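Local coordinates for sensor protein (Vibrio cholerae, PDB 3BY9) that probably acts as a membrane-bound sensor histidine kinase, DctB, of a two-component system, its sensor domain binding C4-dicarboxylates such as succinate, at residues Q15-L27 / A154-F166. Residues are numbered along the deposited sequence; the frame is centred on the assembly and turned at random.
Sequences QLDRFSSHIVATL and AIEQGWQNKSSYF
Phe-19 turns one ring face to the edge of Trp-159 and the CE1 edge of its ring to Ile-155. Its CB already points toward 154-166, 4.0 Å from Trp-159 CZ3, and with CG beside the carbonyl carbon (chi1 -162°) the ring is set against the indole. Trp-159 CE3 stands over the centre of the phenyl face in a T-shaped stack with planes at 84°; Phe-19 CD1 and CD2 both lie 3.8 Å from it. Farther out the two sides of the ring differ: Phe-19 CE1 comes within 3.4 Å of Ile-155 O, near the ring plane, whereas Phe-19 CE2 meets the face of Phe-166 edge-to-face, 3.6 Å from Phe-166 CD1. At the tip, CZ lies near Ile-155 O and Phe-166 CZ, with Ile-155 CG2 slightly farther off. The three rings form an aromatic cluster, in which Trp-159 NE1 donates to Ser-164 O.

One helical turn along, His-22 gives a nearly straight hydrogen bond from NE2 to Ala-154 O (2.9 Å, 162°), the acceptor lying in the imidazole plane. Beyond it Ile-155 fits as a knob among Phe-19, Ile-23, Thr-26 and Leu-27, its CG2 3.8 Å from Ile-23 CG1.

The contact packs the long N-terminal helix 5-27 on one sheet-containing lobe of this periplasmic domain, consistent with the tandem PAS-like fold of DctB sensors. Strand 165-169 is outermost in that antiparallel sheet; Ile-252 and Val-254 of adjoining strand 250-257 extend the packing. Met-150, touching Ile-155, leads to the other sheet, which includes succinate-binding Tyr-131 and Lys-149.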
loop_
_atom_site.group_PDB
_atom_site.type_symbol
_atom_site.label_atom_id
_atom_site.label_comp_id
_atom_site.label_asym_id
_atom_site.label_seq_id
_atom_site.Cartn_x
_atom_site.Cartn_y
_atom_site.Cartn_z
ATOM N N GLN A 15 -9.856 7.929 18.032
ATOM C CA GLN A 15 -9.754 6.715 17.222
ATOM C C GLN A 15 -8.704 6.896 16.154
ATOM O O GLN A 15 -7.924 5.970 15.901
ATOM C CB GLN A 15 -11.069 6.392 16.540
ATOM C CG GLN A 15 -12.167 6.002 17.529
ATOM C CD GLN A 15 -13.441 5.696 16.770
ATOM O OE1 GLN A 15 -13.613 4.599 16.208
ATOM N NE2 GLN A 15 -14.312 6.664 16.705
ATOM N N LEU A 16 -8.695 8.074 15.517
ATOM C CA LEU A 16 -7.711 8.314 14.457
ATOM C C LEU A 16 -6.293 8.332 15.056
ATOM O O LEU A 16 -5.319 7.855 14.434
ATOM C CB LEU A 16 -8.000 9.661 13.718
ATOM C CG LEU A 16 -9.293 9.657 12.866
ATOM C CD1 LEU A 16 -9.721 11.041 12.368
ATOM C CD2 LEU A 16 -9.031 8.709 11.662
ATOM N N ASP A 17 -6.152 8.900 16.248
ATOM C CA ASP A 17 -4.819 8.925 16.887
ATOM C C ASP A 17 -4.333 7.481 17.131
ATOM O O ASP A 17 -3.195 7.128 16.791
ATOM C CB ASP A 17 -4.871 9.626 18.257
ATOM C CG ASP A 17 -4.963 11.131 18.176
ATOM O OD1 ASP A 17 -4.804 11.725 17.084
ATOM O OD2 ASP A 17 -5.186 11.728 19.275
ATOM N N ARG A 18 -5.209 6.653 17.700
ATOM C CA ARG A 18 -4.843 5.266 18.013
ATOM C C ARG A 18 -4.561 4.439 16.742
ATOM O O ARG A 18 -3.582 3.678 16.675
ATOM C CB ARG A 18 -5.958 4.575 18.803
ATOM C CG ARG A 18 -6.139 5.044 20.243
ATOM C CD ARG A 18 -7.081 4.099 21.033
ATOM N NE ARG A 18 -8.466 4.093 20.559
ATOM C CZ ARG A 18 -9.389 4.966 20.960
ATOM N NH1 ARG A 18 -9.070 5.902 21.839
ATOM N NH2 ARG A 18 -10.629 4.908 20.491
ATOM N N PHE A 19 -5.398 4.587 15.729
ATOM C CA PHE A 19 -5.170 3.812 14.517
ATOM C C PHE A 19 -3.956 4.294 13.741
ATOM O O PHE A 19 -3.217 3.485 13.181
ATOM C CB PHE A 19 -6.438 3.821 13.635
ATOM C CG PHE A 19 -6.453 2.717 12.605
ATOM C CD1 PHE A 19 -6.225 1.391 12.979
ATOM C CD2 PHE A 19 -6.725 2.999 11.272
ATOM C CE1 PHE A 19 -6.269 0.354 12.007
ATOM C CE2 PHE A 19 -6.769 1.977 10.308
ATOM C CZ PHE A 19 -6.541 0.666 10.683
ATOM N N SER A 20 -3.788 5.613 13.637
ATOM C CA SER A 20 -2.643 6.149 12.911
ATOM C C SER A 20 -1.383 5.624 13.597
ATOM O O SER A 20 -0.402 5.227 12.938
ATOM C CB SER A 20 -2.650 7.686 12.939
ATOM O OG SER A 20 -1.357 8.170 12.602
ATOM N N SER A 21 -1.412 5.610 14.925
ATOM C CA SER A 21 -0.281 5.109 15.692
ATOM C C SER A 21 0.017 3.654 15.346
ATOM O O SER A 21 1.186 3.293 15.141
ATOM C CB SER A 21 -0.542 5.240 17.198
ATOM O OG SER A 21 -0.410 6.592 17.629
ATOM N N HIS A 22 -1.033 2.831 15.287
ATOM C CA HIS A 22 -0.919 1.428 14.952
ATOM C C HIS A 22 -0.305 1.271 13.562
ATOM O O HIS A 22 0.542 0.383 13.318
ATOM C CB HIS A 22 -2.294 0.760 14.984
ATOM C CG HIS A 22 -2.293 -0.652 14.487
ATOM N ND1 HIS A 22 -1.645 -1.677 15.151
ATOM C CD2 HIS A 22 -2.842 -1.205 13.380
ATOM C CE1 HIS A 22 -1.794 -2.799 14.474
ATOM N NE2 HIS A 22 -2.513 -2.543 13.394
ATOM N N ILE A 23 -0.783 2.085 12.630
ATOM C CA ILE A 23 -0.251 2.022 11.268
ATOM C C ILE A 23 1.248 2.321 11.242
ATOM O O ILE A 23 2.028 1.575 10.636
ATOM C CB ILE A 23 -1.007 3.002 10.327
ATOM C CG1 ILE A 23 -2.431 2.482 10.103
ATOM C CG2 ILE A 23 -0.246 3.149 8.968
ATOM C CD1 ILE A 23 -3.366 3.534 9.434
ATOM N N VAL A 24 1.642 3.424 11.870
ATOM C CA VAL A 24 3.051 3.831 11.886
ATOM C C VAL A 24 3.911 2.759 12.553
ATOM O O VAL A 24 4.993 2.420 12.033
ATOM C CB VAL A 24 3.209 5.196 12.631
ATOM C CG1 VAL A 24 4.700 5.552 12.855
ATOM C CG2 VAL A 24 2.544 6.274 11.814
ATOM N N ALA A 25 3.435 2.194 13.671
ATOM C CA ALA A 25 4.223 1.182 14.392
ATOM C C ALA A 25 4.388 -0.075 13.565
ATOM O O ALA A 25 5.436 -0.749 13.633
ATOM C CB ALA A 25 3.568 0.798 15.763
ATOM N N THR A 26 3.348 -0.398 12.789
ATOM C CA THR A 26 3.364 -1.622 11.965
ATOM C C THR A 26 4.299 -1.418 10.772
ATOM O O THR A 26 5.173 -2.256 10.509
ATOM C CB THR A 26 1.943 -1.911 11.479
ATOM O OG1 THR A 26 1.143 -2.171 12.640
ATOM C CG2 THR A 26 1.882 -3.111 10.575
ATOM N N LEU A 27 4.164 -0.274 10.099
ATOM C CA LEU A 27 5.043 -0.017 8.943
ATOM C C LEU A 27 6.537 0.108 9.383
ATOM O O LEU A 27 7.448 -0.260 8.637
ATOM C CB LEU A 27 4.610 1.287 8.260
ATOM C CG LEU A 27 3.243 1.202 7.567
ATOM C CD1 LEU A 27 2.853 2.632 7.110
ATOM C CD2 LEU A 27 3.301 0.251 6.387
ATOM N N ALA A 154 -2.207 -7.119 9.104
ATOM C CA ALA A 154 -2.002 -6.661 10.472
ATOM C C ALA A 154 -2.531 -5.224 10.651
ATOM O O ALA A 154 -2.989 -4.863 11.740
ATOM C CB ALA A 154 -0.502 -6.767 10.869
ATOM N N ILE A 155 -2.470 -4.406 9.597
ATOM C CA ILE A 155 -3.014 -3.045 9.715
ATOM C C ILE A 155 -4.545 -3.138 9.797
ATOM O O ILE A 155 -5.148 -2.649 10.742
ATOM C CB ILE A 155 -2.634 -2.146 8.509
ATOM C CG1 ILE A 155 -1.143 -1.770 8.585
ATOM C CG2 ILE A 155 -3.478 -0.842 8.502
ATOM C CD1 ILE A 155 -0.708 -0.794 7.446
ATOM N N GLU A 156 -5.181 -3.756 8.802
ATOM C CA GLU A 156 -6.638 -3.834 8.831
ATOM C C GLU A 156 -7.178 -4.519 10.068
ATOM O O GLU A 156 -8.240 -4.148 10.569
ATOM C CB GLU A 156 -7.166 -4.513 7.565
ATOM C CG GLU A 156 -6.990 -3.636 6.327
ATOM C CD GLU A 156 -7.581 -4.220 5.044
ATOM O OE1 GLU A 156 -7.527 -5.464 4.838
ATOM O OE2 GLU A 156 -8.082 -3.449 4.207
ATOM N N GLN A 157 -6.450 -5.511 10.579
ATOM C CA GLN A 157 -6.895 -6.232 11.772
ATOM C C GLN A 157 -6.824 -5.395 13.048
ATOM O O GLN A 157 -7.424 -5.753 14.074
ATOM C CB GLN A 157 -6.077 -7.524 11.924
ATOM C CG GLN A 157 -6.708 -8.776 11.263
ATOM C CD GLN A 157 -7.121 -8.609 9.786
ATOM O OE1 GLN A 157 -7.959 -7.769 9.446
ATOM N NE2 GLN A 157 -6.549 -9.441 8.912
ATOM N N GLY A 158 -6.094 -4.286 12.986
ATOM C CA GLY A 158 -5.976 -3.377 14.114
ATOM C C GLY A 158 -7.223 -2.522 14.319
ATOM O O GLY A 158 -7.340 -1.803 15.318
ATOM N N TRP A 159 -8.153 -2.559 13.373
ATOM C CA TRP A 159 -9.371 -1.753 13.531
ATOM C C TRP A 159 -10.335 -2.645 14.304
ATOM O O TRP A 159 -10.845 -3.608 13.750
ATOM C CB TRP A 159 -10.019 -1.435 12.183
ATOM C CG TRP A 159 -11.179 -0.493 12.394
ATOM C CD1 TRP A 159 -12.500 -0.808 12.459
ATOM C CD2 TRP A 159 -11.082 0.905 12.628
ATOM N NE1 TRP A 159 -13.252 0.320 12.718
ATOM C CE2 TRP A 159 -12.407 1.390 12.827
ATOM C CE3 TRP A 159 -10.018 1.799 12.687
ATOM C CZ2 TRP A 159 -12.684 2.716 13.080
ATOM C CZ3 TRP A 159 -10.295 3.139 12.944
ATOM C CH2 TRP A 159 -11.627 3.584 13.137
ATOM N N GLN A 160 -10.610 -2.318 15.545
ATOM C CA GLN A 160 -11.479 -3.222 16.271
ATOM C C GLN A 160 -12.825 -2.669 16.662
ATOM O O GLN A 160 -13.658 -3.370 17.227
ATOM C CB GLN A 160 -10.719 -3.769 17.466
ATOM C CG GLN A 160 -9.709 -4.846 17.020
ATOM C CD GLN A 160 -10.411 -6.106 16.492
ATOM O OE1 GLN A 160 -11.117 -6.794 17.244
ATOM N NE2 GLN A 160 -10.228 -6.404 15.197
ATOM N N ASN A 161 -13.077 -1.428 16.306
ATOM C CA ASN A 161 -14.366 -0.853 16.619
ATOM C C ASN A 161 -15.519 -1.524 15.880
ATOM O O ASN A 161 -15.456 -1.703 14.660
ATOM C CB ASN A 161 -14.364 0.628 16.250
ATOM C CG ASN A 161 -15.672 1.259 16.493
ATOM O OD1 ASN A 161 -16.513 1.300 15.628
ATOM N ND2 ASN A 161 -15.868 1.780 17.711
ATOM N N LYS A 162 -16.589 -1.856 16.611
ATOM C CA LYS A 162 -17.732 -2.466 15.969
ATOM C C LYS A 162 -18.864 -1.450 15.765
ATOM O O LYS A 162 -19.926 -1.804 15.221
ATOM C CB LYS A 162 -18.201 -3.674 16.805
ATOM C CG LYS A 162 -17.221 -4.857 16.685
ATOM C CD LYS A 162 -17.332 -5.476 15.295
ATOM C CE LYS A 162 -16.291 -6.570 15.073
ATOM N NZ LYS A 162 -14.905 -6.081 15.326
ATOM N N SER A 163 -18.623 -0.187 16.156
ATOM C CA SER A 163 -19.631 0.847 16.011
ATOM C C SER A 163 -19.253 1.915 14.973
ATOM O O SER A 163 -20.036 2.826 14.728
ATOM C CB SER A 163 -19.872 1.542 17.401
ATOM O OG SER A 163 -18.670 2.099 17.897
ATOM N N SER A 164 -18.099 1.748 14.325
ATOM C CA SER A 164 -17.631 2.719 13.315
ATOM C C SER A 164 -16.749 1.934 12.331
ATOM O O SER A 164 -16.324 0.807 12.623
ATOM C CB SER A 164 -16.820 3.824 13.977
ATOM O OG SER A 164 -15.680 3.322 14.656
ATOM N N TYR A 165 -16.495 2.540 11.183
ATOM C CA TYR A 165 -15.735 1.886 10.133
ATOM C C TYR A 165 -14.595 2.745 9.733
ATOM O O TYR A 165 -14.596 3.958 10.000
ATOM C CB TYR A 165 -16.622 1.704 8.874
ATOM C CG TYR A 165 -17.904 0.946 9.128
ATOM C CD1 TYR A 165 -17.957 -0.459 8.959
ATOM C CD2 TYR A 165 -19.005 1.607 9.678
ATOM C CE1 TYR A 165 -19.104 -1.199 9.341
ATOM C CE2 TYR A 165 -20.141 0.864 10.104
ATOM C CZ TYR A 165 -20.156 -0.530 9.921
ATOM O OH TYR A 165 -21.239 -1.229 10.394
ATOM N N PHE A 166 -13.584 2.134 9.100
ATOM C CA PHE A 166 -12.539 3.024 8.579
ATOM C C PHE A 166 -12.280 2.703 7.121
ATOM O O PHE A 166 -12.571 1.604 6.628
ATOM C CB PHE A 166 -11.200 2.877 9.345
ATOM C CG PHE A 166 -10.278 1.841 8.747
ATOM C CD1 PHE A 166 -9.365 2.190 7.770
ATOM C CD2 PHE A 166 -10.381 0.500 9.131
ATOM C CE1 PHE A 166 -8.552 1.218 7.168
ATOM C CE2 PHE A 166 -9.576 -0.478 8.533
ATOM C CZ PHE A 166 -8.649 -0.102 7.539
#